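Local atomic coordinates of N-alpha-acetyltransferase 35, NatC auxiliary subunit (Saccharomyces cerevisiae, PDB entry 6YGA), a protein that serves as the auxiliary subunit of the NatC N-terminal acetyltransferase, the complex that acetylates the N-terminal methionine of the L-A virus Gag protein. Residues K221-I226 with T295-F300; I228-L233 with I301-D306; I545-S550 with R638-S643; K549-I554 with H680-L685. One frame throughout, in Å; residues are numbered along the deposited sequence.

Interaction 1 (K221-I226 with T295-F300); sequences KHILKI and TDYSGF
With chi1 near -75° in both Ile226 and Tyr297, the CG1 branch of the isoleucine and the ring of the tyrosine each lie anti to their own carbonyl carbon, and this turns them into the gap between 221-226 and 295-300. The extended CG1 branch of Ile226 (chi2 -179°) delivers CD1 to the rim of the Tyr297 ring, 3.6 Å from Tyr297 CD2 and close to the ring plane. Its other branch points elsewhere: Ile226 CG2 sits over one face of the Phe300 ring, offset toward the rim, at 4.2 Å from Phe300 CE2. One isoleucine thus meets two rings, one at its edge and one over its face. The rings also touch each other, since Phe300 CE2 lies over a face of Tyr297 while Tyr297 CD2 lies at the edge of Phe300. One helical turn earlier, Ile223 crosses the tyrosine at about a right angle, and Ile223 CD1 comes 3.7 Å from Tyr297 OH. That hydroxyl is hydrogen-bonded to Asp94 on helix 85-104, and Phe261 packs edge-to-face with the same tyrosine, so its ring is held from several directions. The arrangement is buried aromatic-aliphatic packing of a mainly helical fold, joining helix 215-231 to the start of helix 298-311.

Interaction 2 (I228-L233 with I301-D306); sequences ICLVHL and ITLAND
Leu303 and Leu230 meet obliquely, methyl against methyl, with Leu303 CD2 lying 4.0 Å from Leu230 CD2. The same Leu303 methyl also approaches Leu233, whose CD1 is 4.2 Å from Leu303 CD2, so a single branch of one leucine is met by a methyl from each of two leucines three residues apart. The partners reach this point differently. In Leu303 the CG lies opposite the backbone N (chi1 166°), beside the carbonyl carbon, and the side chain starts out toward 228-233. Leu230 has its CG beside the backbone N instead, and although its first bond does not aim at the other helix, its CD2 end comes nearer. Leu233, by contrast, starts directly toward 301-306. The contact is purely apolar and modest in extent, burying 83 Å² in all, and the backbones stay well apart: even the nearest CA atoms, those of Leu230 and Ala304, are 9.4 Å from each other. All three leucines are buried. Segment 228-233 forms one wall here, and helix 298-311 the other. Helix 245-260 packs against both, through Cys229 and Ala304, whereas helix 193-209 backs Ile228 and Val231, and helix 337-347 meets Leu303 through Ile338.

Interaction 3 (I545-S550 with R638-S643); sequences INITKS and RNVVSS. With EDO (1,2-ethanediol), chain Y; EDO (1,2-ethanediol), chain C; EDO (1,2-ethanediol), chain D.
An antiparallel helix pair within the TPR-like part of the chain brings Ile547 and Ser550 against Val640 and Ser643. The axes of 545-550 and 638-643 approach to 10.0 Å, with 158° between their directions; the CA atoms of Ile547 and Val640 come within 5.9 Å, a closeness to which the small residues Ser550 and Ser643 probably contribute. Ile547 uses both branches: CG2 lies 4.0 Å from Val640 CG1, while CG1 packs 3.8 Å from Ser643 CB. The two hydrophobic side chains meet at a slant. In Val640 the chi1 of 165° splits the methyls, CG1 going to Ile547 and CG2 to Ser550, where Val640 CG2 is 3.6 Å from Ser550 CB. Both serines therefore offer carbon to the interface and keep their hydroxyls for polar partners. Ser550 OG bonds Glu636 on helix 619-653 and accepts from one ethanediol, whose O1 stands 2.7 Å from Ser550 OG. A second ethanediol is wedged between the helices, its O1 3.1 Å from Ser643 OG; both molecules probably come from the crystallisation liquor. On the 545-550 side, helices 465-506 and 433-456 pack on Ile545 and Thr548, while helix 668-701 touches both partners, Ile547 through Leu678 and Val640 through Ser682.

Interaction 4 (K549-I554 with H680-L685); sequences KSLCLI and HTSKAL. With EDO (1,2-ethanediol), chain C; EDO (1,2-ethanediol), chain E.
Leu551 and Ile554 converge on Leu685, forming the close-packed part of the contact between 549-554 and 680-685. Leu685 CD1 is the shared point: it lies 4.0 Å from Leu551 CD2 and 4.2 Å from Ile554 CG2, so one methyl meets side chains from neighbouring turns of the opposite helix. Leu551 comes across Leu685 at about a right angle, whereas Ile554 meets it on a slant. The branches of Ile554 are divided by its chi1 of -73°, which places CG2 anti to the backbone N, and it is this branch that makes the touch. Leu551 CD2 has a second neighbour, Ser682 OG, at 3.7 Å. This hydroxyl bonds back to the carbonyl of Leu678 one turn earlier, so a buried polar group is satisfied within its own helix and can sit beside a methyl.

The outer side is different in kind. Lys683 is exposed and takes no part in the packing against 549-554; its extended chain carries NZ to an ethanediol, probably from the crystallisation liquor, with Lys683 NZ 3.0 Å from the diol O2. The helices run roughly parallel, 30° apart, but their axes come no closer than 11.4 Å, and the larger side chains bridge that spacing. Helix 619-653 packs along one flank, reaching Ile554 through Val637 and Leu553 through Phe632. Phe722 touches both Leu551 and Thr681, helix 465-506 backs Cys552, and strand 724-729 lays Ile724 against Ala684 and Leu685.

Overall arrangement
Two pairs of contacts, on separate parts of the chain, illustrate how a largely helical subunit is held together. Interactions 1 and 2 join the same two helices, 215-231 and 298-311, and run into each other where Phe300 CE1 lies 3.9 Å from Leu230 CD1; both are buried, but the first sets isoleucines against aromatic rings and the second uses leucine methyls alone. Interactions 3 and 4 share helix 511-564 and meet where Val640 CG1 lies 4.1 Å from Leu551 CD2. Interaction 3 is only partly buried, and its serines pack through CB with hydroxyls bonded to other partners; in buried interaction 4 the one serine hydroxyl at the interface is satisfied within its own helix. Centres of interactions 1 and 3 are about 45 Å apart.

Interaction 1 (K221-I226 with T295-F300)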
# COMPACT_ATOMS: atom_id res chain seq x y z
N LYS B 221 -20.41 -18.34 -24.43
CA LYS B 221 -21.64 -18.11 -23.68
C LYS B 221 -21.34 -17.77 -22.22
O LYS B 221 -21.94 -16.84 -21.66
CB LYS B 221 -22.55 -19.33 -23.76
CG LYS B 221 -23.03 -19.68 -25.17
CD LYS B 221 -23.94 -20.90 -25.15
CE LYS B 221 -25.17 -20.66 -24.28
NZ LYS B 221 -25.98 -21.89 -24.11
N HIS B 222 -20.42 -18.50 -21.60
CA HIS B 222 -20.09 -18.22 -20.20
C HIS B 222 -19.36 -16.88 -20.07
O HIS B 222 -19.60 -16.14 -19.10
CB HIS B 222 -19.24 -19.34 -19.61
CG HIS B 222 -20.03 -20.55 -19.22
ND1 HIS B 222 -19.89 -21.77 -19.85
CD2 HIS B 222 -20.96 -20.74 -18.25
CE1 HIS B 222 -20.70 -22.65 -19.29
NE2 HIS B 222 -21.36 -22.05 -18.32
N ILE B 223 -18.47 -16.57 -21.01
CA ILE B 223 -17.78 -15.28 -20.99
C ILE B 223 -18.79 -14.14 -21.06
O ILE B 223 -18.70 -13.16 -20.31
CB ILE B 223 -16.76 -15.21 -22.14
CG1 ILE B 223 -15.54 -16.08 -21.84
CG2 ILE B 223 -16.34 -13.77 -22.40
CD1 ILE B 223 -14.53 -16.11 -22.96
N LEU B 224 -19.77 -14.26 -21.96
CA LEU B 224 -20.77 -13.21 -22.12
C LEU B 224 -21.56 -12.99 -20.84
O LEU B 224 -21.81 -11.85 -20.45
CB LEU B 224 -21.70 -13.55 -23.28
CG LEU B 224 -22.08 -12.40 -24.22
CD1 LEU B 224 -20.85 -11.83 -24.87
CD2 LEU B 224 -23.03 -12.89 -25.29
N LYS B 225 -21.96 -14.07 -20.17
CA LYS B 225 -22.72 -13.93 -18.94
C LYS B 225 -21.86 -13.38 -17.81
O LYS B 225 -22.36 -12.64 -16.95
CB LYS B 225 -23.33 -15.27 -18.53
CG LYS B 225 -24.37 -15.82 -19.49
CD LYS B 225 -24.97 -17.12 -18.95
CE LYS B 225 -26.11 -17.61 -19.82
NZ LYS B 225 -26.73 -18.86 -19.28
N ILE B 226 -20.57 -13.73 -17.79
CA ILE B 226 -19.66 -13.17 -16.80
C ILE B 226 -19.58 -11.65 -16.96
O ILE B 226 -19.65 -10.90 -15.98
CB ILE B 226 -18.26 -13.82 -16.92
CG1 ILE B 226 -18.27 -15.23 -16.32
CG2 ILE B 226 -17.21 -12.97 -16.23
CD1 ILE B 226 -16.92 -15.92 -16.38
N THR B 295 -3.99 -17.97 -15.37
CA THR B 295 -4.32 -19.12 -16.20
C THR B 295 -5.77 -19.56 -16.08
O THR B 295 -6.22 -20.37 -16.91
CB THR B 295 -3.40 -20.30 -15.87
OG1 THR B 295 -3.70 -20.79 -14.56
CG2 THR B 295 -1.94 -19.88 -15.92
N ASP B 296 -6.51 -19.07 -15.09
CA ASP B 296 -7.89 -19.48 -14.88
C ASP B 296 -8.73 -18.27 -14.50
O ASP B 296 -8.23 -17.14 -14.40
CB ASP B 296 -8.00 -20.59 -13.83
CG ASP B 296 -7.48 -20.17 -12.46
OD1 ASP B 296 -7.22 -18.97 -12.23
OD2 ASP B 296 -7.32 -21.06 -11.60
N TYR B 297 -10.02 -18.51 -14.27
CA TYR B 297 -10.96 -17.46 -13.87
C TYR B 297 -11.21 -17.45 -12.37
O TYR B 297 -12.23 -16.90 -11.93
CB TYR B 297 -12.29 -17.61 -14.61
CG TYR B 297 -12.28 -17.16 -16.06
CD1 TYR B 297 -11.09 -16.98 -16.75
CD2 TYR B 297 -13.46 -16.91 -16.72
CE1 TYR B 297 -11.09 -16.57 -18.07
CE2 TYR B 297 -13.48 -16.50 -18.04
CZ TYR B 297 -12.29 -16.33 -18.71
OH TYR B 297 -12.31 -15.92 -20.02
N SER B 298 -10.33 -18.06 -11.57
CA SER B 298 -10.53 -18.10 -10.13
C SER B 298 -10.55 -16.71 -9.50
O SER B 298 -11.13 -16.54 -8.42
CB SER B 298 -9.44 -18.95 -9.46
OG SER B 298 -9.67 -20.33 -9.69
N GLY B 299 -9.94 -15.72 -10.14
CA GLY B 299 -9.96 -14.37 -9.60
C GLY B 299 -11.35 -13.77 -9.54
O GLY B 299 -11.64 -12.95 -8.67
N PHE B 300 -12.22 -14.17 -10.47
CA PHE B 300 -13.60 -13.70 -10.43
C PHE B 300 -14.33 -14.24 -9.21
O PHE B 300 -15.20 -13.57 -8.64
CB PHE B 300 -14.33 -14.09 -11.71
CG PHE B 300 -13.91 -13.31 -12.92
CD1 PHE B 300 -13.85 -11.92 -12.88
CD2 PHE B 300 -13.57 -13.95 -14.10
CE1 PHE B 300 -13.46 -11.19 -14.00
CE2 PHE B 300 -13.18 -13.23 -15.22
CZ PHE B 300 -13.13 -11.85 -15.16

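Interaction 2 (I228-L233 with I301-D306)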
# COMPACT_ATOMS: atom_id res chain seq x y z
N ILE B 228 -21.80 -9.68 -18.21
CA ILE B 228 -23.06 -9.12 -17.72
C ILE B 228 -23.02 -8.96 -16.21
O ILE B 228 -23.48 -7.94 -15.66
CB ILE B 228 -24.24 -10.00 -18.17
CG1 ILE B 228 -24.45 -9.88 -19.68
CG2 ILE B 228 -25.51 -9.64 -17.41
CD1 ILE B 228 -25.61 -10.68 -20.22
N CYS B 229 -22.48 -9.95 -15.50
CA CYS B 229 -22.39 -9.86 -14.04
C CYS B 229 -21.47 -8.72 -13.61
O CYS B 229 -21.76 -8.03 -12.63
CB CYS B 229 -21.91 -11.19 -13.47
SG CYS B 229 -23.03 -12.57 -13.76
N LEU B 230 -20.36 -8.52 -14.32
CA LEU B 230 -19.44 -7.45 -13.96
C LEU B 230 -20.08 -6.08 -14.18
O LEU B 230 -19.82 -5.14 -13.43
CB LEU B 230 -18.14 -7.57 -14.75
CG LEU B 230 -17.29 -8.82 -14.52
CD1 LEU B 230 -16.21 -8.96 -15.58
CD2 LEU B 230 -16.68 -8.81 -13.13
N VAL B 231 -20.91 -5.96 -15.22
CA VAL B 231 -21.62 -4.71 -15.47
C VAL B 231 -22.63 -4.43 -14.36
O VAL B 231 -22.92 -3.27 -14.04
CB VAL B 231 -22.29 -4.76 -16.85
CG1 VAL B 231 -23.12 -3.51 -17.09
CG2 VAL B 231 -21.24 -4.92 -17.94
N HIS B 232 -23.15 -5.48 -13.73
CA HIS B 232 -24.14 -5.33 -12.66
C HIS B 232 -23.52 -4.97 -11.32
O HIS B 232 -24.27 -4.83 -10.34
CB HIS B 232 -24.95 -6.61 -12.51
CG HIS B 232 -26.14 -6.67 -13.42
ND1 HIS B 232 -27.31 -5.99 -13.16
CD2 HIS B 232 -26.35 -7.35 -14.58
CE1 HIS B 232 -28.19 -6.24 -14.12
NE2 HIS B 232 -27.63 -7.06 -14.99
N LEU B 233 -22.20 -4.81 -11.23
CA LEU B 233 -21.59 -4.53 -9.94
C LEU B 233 -21.93 -3.13 -9.45
O LEU B 233 -21.87 -2.86 -8.25
CB LEU B 233 -20.07 -4.71 -10.01
CG LEU B 233 -19.56 -6.15 -9.99
CD1 LEU B 233 -18.04 -6.18 -10.13
CD2 LEU B 233 -20.00 -6.85 -8.72
N ILE B 301 -14.00 -15.47 -8.80
CA ILE B 301 -14.61 -16.05 -7.61
C ILE B 301 -14.21 -15.26 -6.37
O ILE B 301 -15.06 -14.94 -5.52
CB ILE B 301 -14.22 -17.53 -7.48
CG1 ILE B 301 -14.65 -18.32 -8.72
CG2 ILE B 301 -14.83 -18.14 -6.23
CD1 ILE B 301 -14.22 -19.78 -8.71
N THR B 302 -12.92 -14.94 -6.24
CA THR B 302 -12.46 -14.12 -5.13
C THR B 302 -13.15 -12.76 -5.12
O THR B 302 -13.55 -12.26 -4.06
CB THR B 302 -10.94 -13.95 -5.20
OG1 THR B 302 -10.31 -15.24 -5.15
CG2 THR B 302 -10.44 -13.12 -4.03
N LEU B 303 -13.31 -12.15 -6.30
CA LEU B 303 -13.99 -10.86 -6.38
C LEU B 303 -15.44 -10.97 -5.94
O LEU B 303 -15.94 -10.11 -5.20
CB LEU B 303 -13.90 -10.32 -7.81
CG LEU B 303 -14.83 -9.15 -8.12
CD1 LEU B 303 -14.43 -7.91 -7.35
CD2 LEU B 303 -14.85 -8.89 -9.62
N ALA B 304 -16.13 -12.03 -6.37
CA ALA B 304 -17.55 -12.15 -6.06
C ALA B 304 -17.79 -12.38 -4.58
O ALA B 304 -18.70 -11.79 -3.99
CB ALA B 304 -18.18 -13.27 -6.89
N ASN B 305 -16.99 -13.25 -3.95
CA ASN B 305 -17.18 -13.53 -2.53
C ASN B 305 -16.82 -12.33 -1.67
O ASN B 305 -17.46 -12.09 -0.64
CB ASN B 305 -16.37 -14.76 -2.11
CG ASN B 305 -16.96 -16.05 -2.64
OD1 ASN B 305 -16.25 -16.87 -3.24
ND2 ASN B 305 -18.25 -16.25 -2.42
N ASP B 306 -15.80 -11.58 -2.07
CA ASP B 306 -15.41 -10.40 -1.29
C ASP B 306 -16.50 -9.34 -1.33
O ASP B 306 -16.78 -8.70 -0.31
CB ASP B 306 -14.09 -9.84 -1.82
CG ASP B 306 -12.90 -10.73 -1.48
OD1 ASP B 306 -13.12 -11.78 -0.85
OD2 ASP B 306 -11.76 -10.37 -1.84

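Interaction 3 (I545-S550 with R638-S643)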
# COMPACT_ATOMS: atom_id res chain seq x y z
N ILE B 545 -8.66 -8.61 26.18
CA ILE B 545 -7.48 -7.83 26.54
C ILE B 545 -6.56 -8.64 27.46
O ILE B 545 -5.34 -8.46 27.43
CB ILE B 545 -7.88 -6.48 27.17
CG1 ILE B 545 -6.67 -5.56 27.25
CG2 ILE B 545 -8.48 -6.68 28.55
CD1 ILE B 545 -6.00 -5.32 25.91
N ASN B 546 -7.13 -9.53 28.27
CA ASN B 546 -6.29 -10.39 29.10
C ASN B 546 -5.54 -11.42 28.25
O ASN B 546 -4.42 -11.81 28.61
CB ASN B 546 -7.13 -11.08 30.17
CG ASN B 546 -7.26 -10.26 31.43
OD1 ASN B 546 -6.29 -10.08 32.17
ND2 ASN B 546 -8.45 -9.74 31.69
N ILE B 547 -6.13 -11.84 27.13
CA ILE B 547 -5.40 -12.71 26.21
C ILE B 547 -4.24 -11.95 25.59
O ILE B 547 -3.11 -12.46 25.53
CB ILE B 547 -6.35 -13.26 25.13
CG1 ILE B 547 -7.32 -14.26 25.76
CG2 ILE B 547 -5.57 -13.92 24.01
CD1 ILE B 547 -8.41 -14.71 24.81
N THR B 548 -4.49 -10.72 25.14
CA THR B 548 -3.41 -9.89 24.61
C THR B 548 -2.33 -9.66 25.66
O THR B 548 -1.14 -9.77 25.37
CB THR B 548 -3.97 -8.54 24.13
OG1 THR B 548 -4.83 -8.76 23.00
CG2 THR B 548 -2.84 -7.60 23.73
N LYS B 549 -2.75 -9.34 26.88
CA LYS B 549 -1.79 -9.07 27.95
C LYS B 549 -0.93 -10.30 28.23
O LYS B 549 0.30 -10.19 28.37
CB LYS B 549 -2.53 -8.64 29.21
CG LYS B 549 -1.77 -7.68 30.11
CD LYS B 549 -2.56 -7.36 31.37
CE LYS B 549 -2.69 -8.58 32.25
NZ LYS B 549 -3.44 -8.31 33.51
N SER B 550 -1.55 -11.47 28.30
CA SER B 550 -0.80 -12.69 28.57
C SER B 550 0.18 -13.01 27.45
O SER B 550 1.32 -13.41 27.71
CB SER B 550 -1.76 -13.86 28.79
OG SER B 550 -2.53 -13.70 29.96
N ARG B 638 -1.58 -22.44 28.28
CA ARG B 638 -2.78 -23.25 28.44
C ARG B 638 -3.95 -22.41 28.94
O ARG B 638 -5.10 -22.62 28.52
CB ARG B 638 -2.51 -24.42 29.39
CG ARG B 638 -1.43 -25.35 28.91
CD ARG B 638 -1.38 -26.61 29.75
NE ARG B 638 -0.31 -27.51 29.33
CZ ARG B 638 0.87 -27.58 29.92
NH1 ARG B 638 1.14 -26.81 30.97
NH2 ARG B 638 1.79 -28.43 29.48
N ASN B 639 -3.69 -21.45 29.82
CA ASN B 639 -4.76 -20.55 30.26
C ASN B 639 -5.27 -19.70 29.11
O ASN B 639 -6.48 -19.46 29.00
CB ASN B 639 -4.27 -19.67 31.41
CG ASN B 639 -3.99 -20.45 32.68
OD1 ASN B 639 -4.55 -21.53 32.89
ND2 ASN B 639 -3.13 -19.91 33.53
N VAL B 640 -4.37 -19.24 28.24
CA VAL B 640 -4.78 -18.48 27.07
C VAL B 640 -5.67 -19.34 26.17
O VAL B 640 -6.70 -18.88 25.67
CB VAL B 640 -3.55 -17.95 26.31
CG1 VAL B 640 -3.94 -17.49 24.91
CG2 VAL B 640 -2.92 -16.81 27.08
N VAL B 641 -5.29 -20.60 25.97
CA VAL B 641 -6.09 -21.51 25.15
C VAL B 641 -7.48 -21.67 25.75
O VAL B 641 -8.49 -21.66 25.03
CB VAL B 641 -5.37 -22.87 25.01
CG1 VAL B 641 -6.28 -23.90 24.36
CG2 VAL B 641 -4.10 -22.69 24.19
N SER B 642 -7.57 -21.80 27.08
CA SER B 642 -8.87 -21.89 27.73
C SER B 642 -9.69 -20.63 27.52
O SER B 642 -10.90 -20.71 27.27
CB SER B 642 -8.67 -22.18 29.22
OG SER B 642 -7.89 -23.35 29.41
N SER B 643 -9.07 -19.45 27.61
CA SER B 643 -9.80 -18.21 27.38
C SER B 643 -10.27 -18.10 25.94
O SER B 643 -11.40 -17.69 25.67
CB SER B 643 -8.95 -17.00 27.76
OG SER B 643 -8.74 -16.94 29.16
C1 EDO Y . -6.33 -14.60 30.23
O1 EDO Y . -7.17 -14.25 29.13
C2 EDO Y . -5.40 -15.74 29.84
O2 EDO Y . -4.72 -16.19 31.02
C1 EDO C . -1.11 -11.84 32.73
O1 EDO C . -2.13 -11.70 31.74
C2 EDO C . -1.47 -13.01 33.64
O2 EDO C . -0.45 -13.19 34.63
C1 EDO D . -6.23 -11.15 21.69
O1 EDO D . -5.17 -10.40 21.08
C2 EDO D . -7.41 -11.27 20.73
O2 EDO D . -7.68 -10.01 20.11

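Interaction 4 (K549-I554 with H680-L685)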
# COMPACT_ATOMS: atom_id res chain seq x y z
N LYS B 549 -2.75 -9.34 26.88
CA LYS B 549 -1.79 -9.07 27.95
C LYS B 549 -0.93 -10.30 28.23
O LYS B 549 0.30 -10.19 28.37
CB LYS B 549 -2.53 -8.64 29.21
CG LYS B 549 -1.77 -7.68 30.11
CD LYS B 549 -2.56 -7.36 31.37
CE LYS B 549 -2.69 -8.58 32.25
NZ LYS B 549 -3.44 -8.31 33.51
N SER B 550 -1.55 -11.47 28.30
CA SER B 550 -0.80 -12.69 28.57
C SER B 550 0.18 -13.01 27.45
O SER B 550 1.32 -13.41 27.71
CB SER B 550 -1.76 -13.86 28.79
OG SER B 550 -2.53 -13.70 29.96
N LEU B 551 -0.24 -12.85 26.19
CA LEU B 551 0.63 -13.20 25.07
C LEU B 551 1.86 -12.30 25.02
O LEU B 551 2.97 -12.79 24.79
CB LEU B 551 -0.15 -13.13 23.76
CG LEU B 551 -1.17 -14.25 23.55
CD1 LEU B 551 -1.93 -14.04 22.25
CD2 LEU B 551 -0.49 -15.61 23.57
N CYS B 552 1.68 -11.00 25.23
CA CYS B 552 2.82 -10.09 25.29
C CYS B 552 3.78 -10.49 26.40
O CYS B 552 5.00 -10.49 26.20
CB CYS B 552 2.34 -8.65 25.51
SG CYS B 552 1.29 -8.01 24.20
N LEU B 553 3.25 -10.81 27.58
CA LEU B 553 4.11 -11.23 28.68
C LEU B 553 4.87 -12.50 28.32
O LEU B 553 6.07 -12.62 28.59
CB LEU B 553 3.27 -11.45 29.95
CG LEU B 553 4.02 -11.59 31.27
CD1 LEU B 553 5.05 -10.48 31.42
CD2 LEU B 553 3.05 -11.57 32.44
N ILE B 554 4.18 -13.46 27.70
CA ILE B 554 4.84 -14.68 27.25
C ILE B 554 6.00 -14.36 26.32
O ILE B 554 7.08 -14.94 26.42
CB ILE B 554 3.81 -15.62 26.59
CG1 ILE B 554 2.91 -16.24 27.66
CG2 ILE B 554 4.51 -16.69 25.76
CD1 ILE B 554 1.70 -16.94 27.11
N HIS B 680 -3.44 -21.45 17.64
CA HIS B 680 -2.27 -22.10 17.05
C HIS B 680 -0.98 -21.41 17.46
O HIS B 680 -0.01 -22.07 17.85
CB HIS B 680 -2.40 -22.13 15.52
CG HIS B 680 -3.44 -23.08 15.01
ND1 HIS B 680 -3.98 -22.98 13.75
CD2 HIS B 680 -4.03 -24.16 15.59
CE1 HIS B 680 -4.86 -23.96 13.58
NE2 HIS B 680 -4.91 -24.68 14.68
N THR B 681 -0.96 -20.07 17.40
CA THR B 681 0.23 -19.33 17.80
C THR B 681 0.56 -19.54 19.28
O THR B 681 1.73 -19.71 19.64
CB THR B 681 0.03 -17.84 17.51
OG1 THR B 681 0.09 -17.62 16.09
CG2 THR B 681 1.10 -16.99 18.19
N SER B 682 -0.47 -19.55 20.13
CA SER B 682 -0.25 -19.77 21.56
C SER B 682 0.44 -21.11 21.81
O SER B 682 1.44 -21.18 22.53
CB SER B 682 -1.58 -19.71 22.31
OG SER B 682 -2.24 -18.47 22.08
N LYS B 683 -0.08 -22.18 21.20
CA LYS B 683 0.55 -23.49 21.35
C LYS B 683 1.99 -23.48 20.82
O LYS B 683 2.88 -24.08 21.43
CB LYS B 683 -0.27 -24.56 20.62
CG LYS B 683 -1.67 -24.76 21.17
CD LYS B 683 -2.43 -25.78 20.34
CE LYS B 683 -3.80 -26.06 20.92
NZ LYS B 683 -4.57 -27.00 20.06
N ALA B 684 2.22 -22.79 19.70
CA ALA B 684 3.56 -22.76 19.12
C ALA B 684 4.55 -22.04 20.03
O ALA B 684 5.74 -22.40 20.06
CB ALA B 684 3.53 -22.11 17.74
N LEU B 685 4.09 -21.03 20.76
CA LEU B 685 4.97 -20.32 21.69
C LEU B 685 5.47 -21.25 22.79
O LEU B 685 6.65 -21.21 23.16
CB LEU B 685 4.23 -19.12 22.29
CG LEU B 685 3.97 -17.92 21.39
CD1 LEU B 685 2.84 -17.07 21.96
CD2 LEU B 685 5.23 -17.08 21.23
C1 EDO C . -1.11 -11.84 32.73
O1 EDO C . -2.13 -11.70 31.74
C2 EDO C . -1.47 -13.01 33.64
O2 EDO C . -0.45 -13.19 34.63
C1 EDO E . -7.60 -26.91 22.63
O1 EDO E . -8.89 -26.29 22.45
C2 EDO E . -7.48 -28.11 21.71
O2 EDO E . -7.51 -27.69 20.34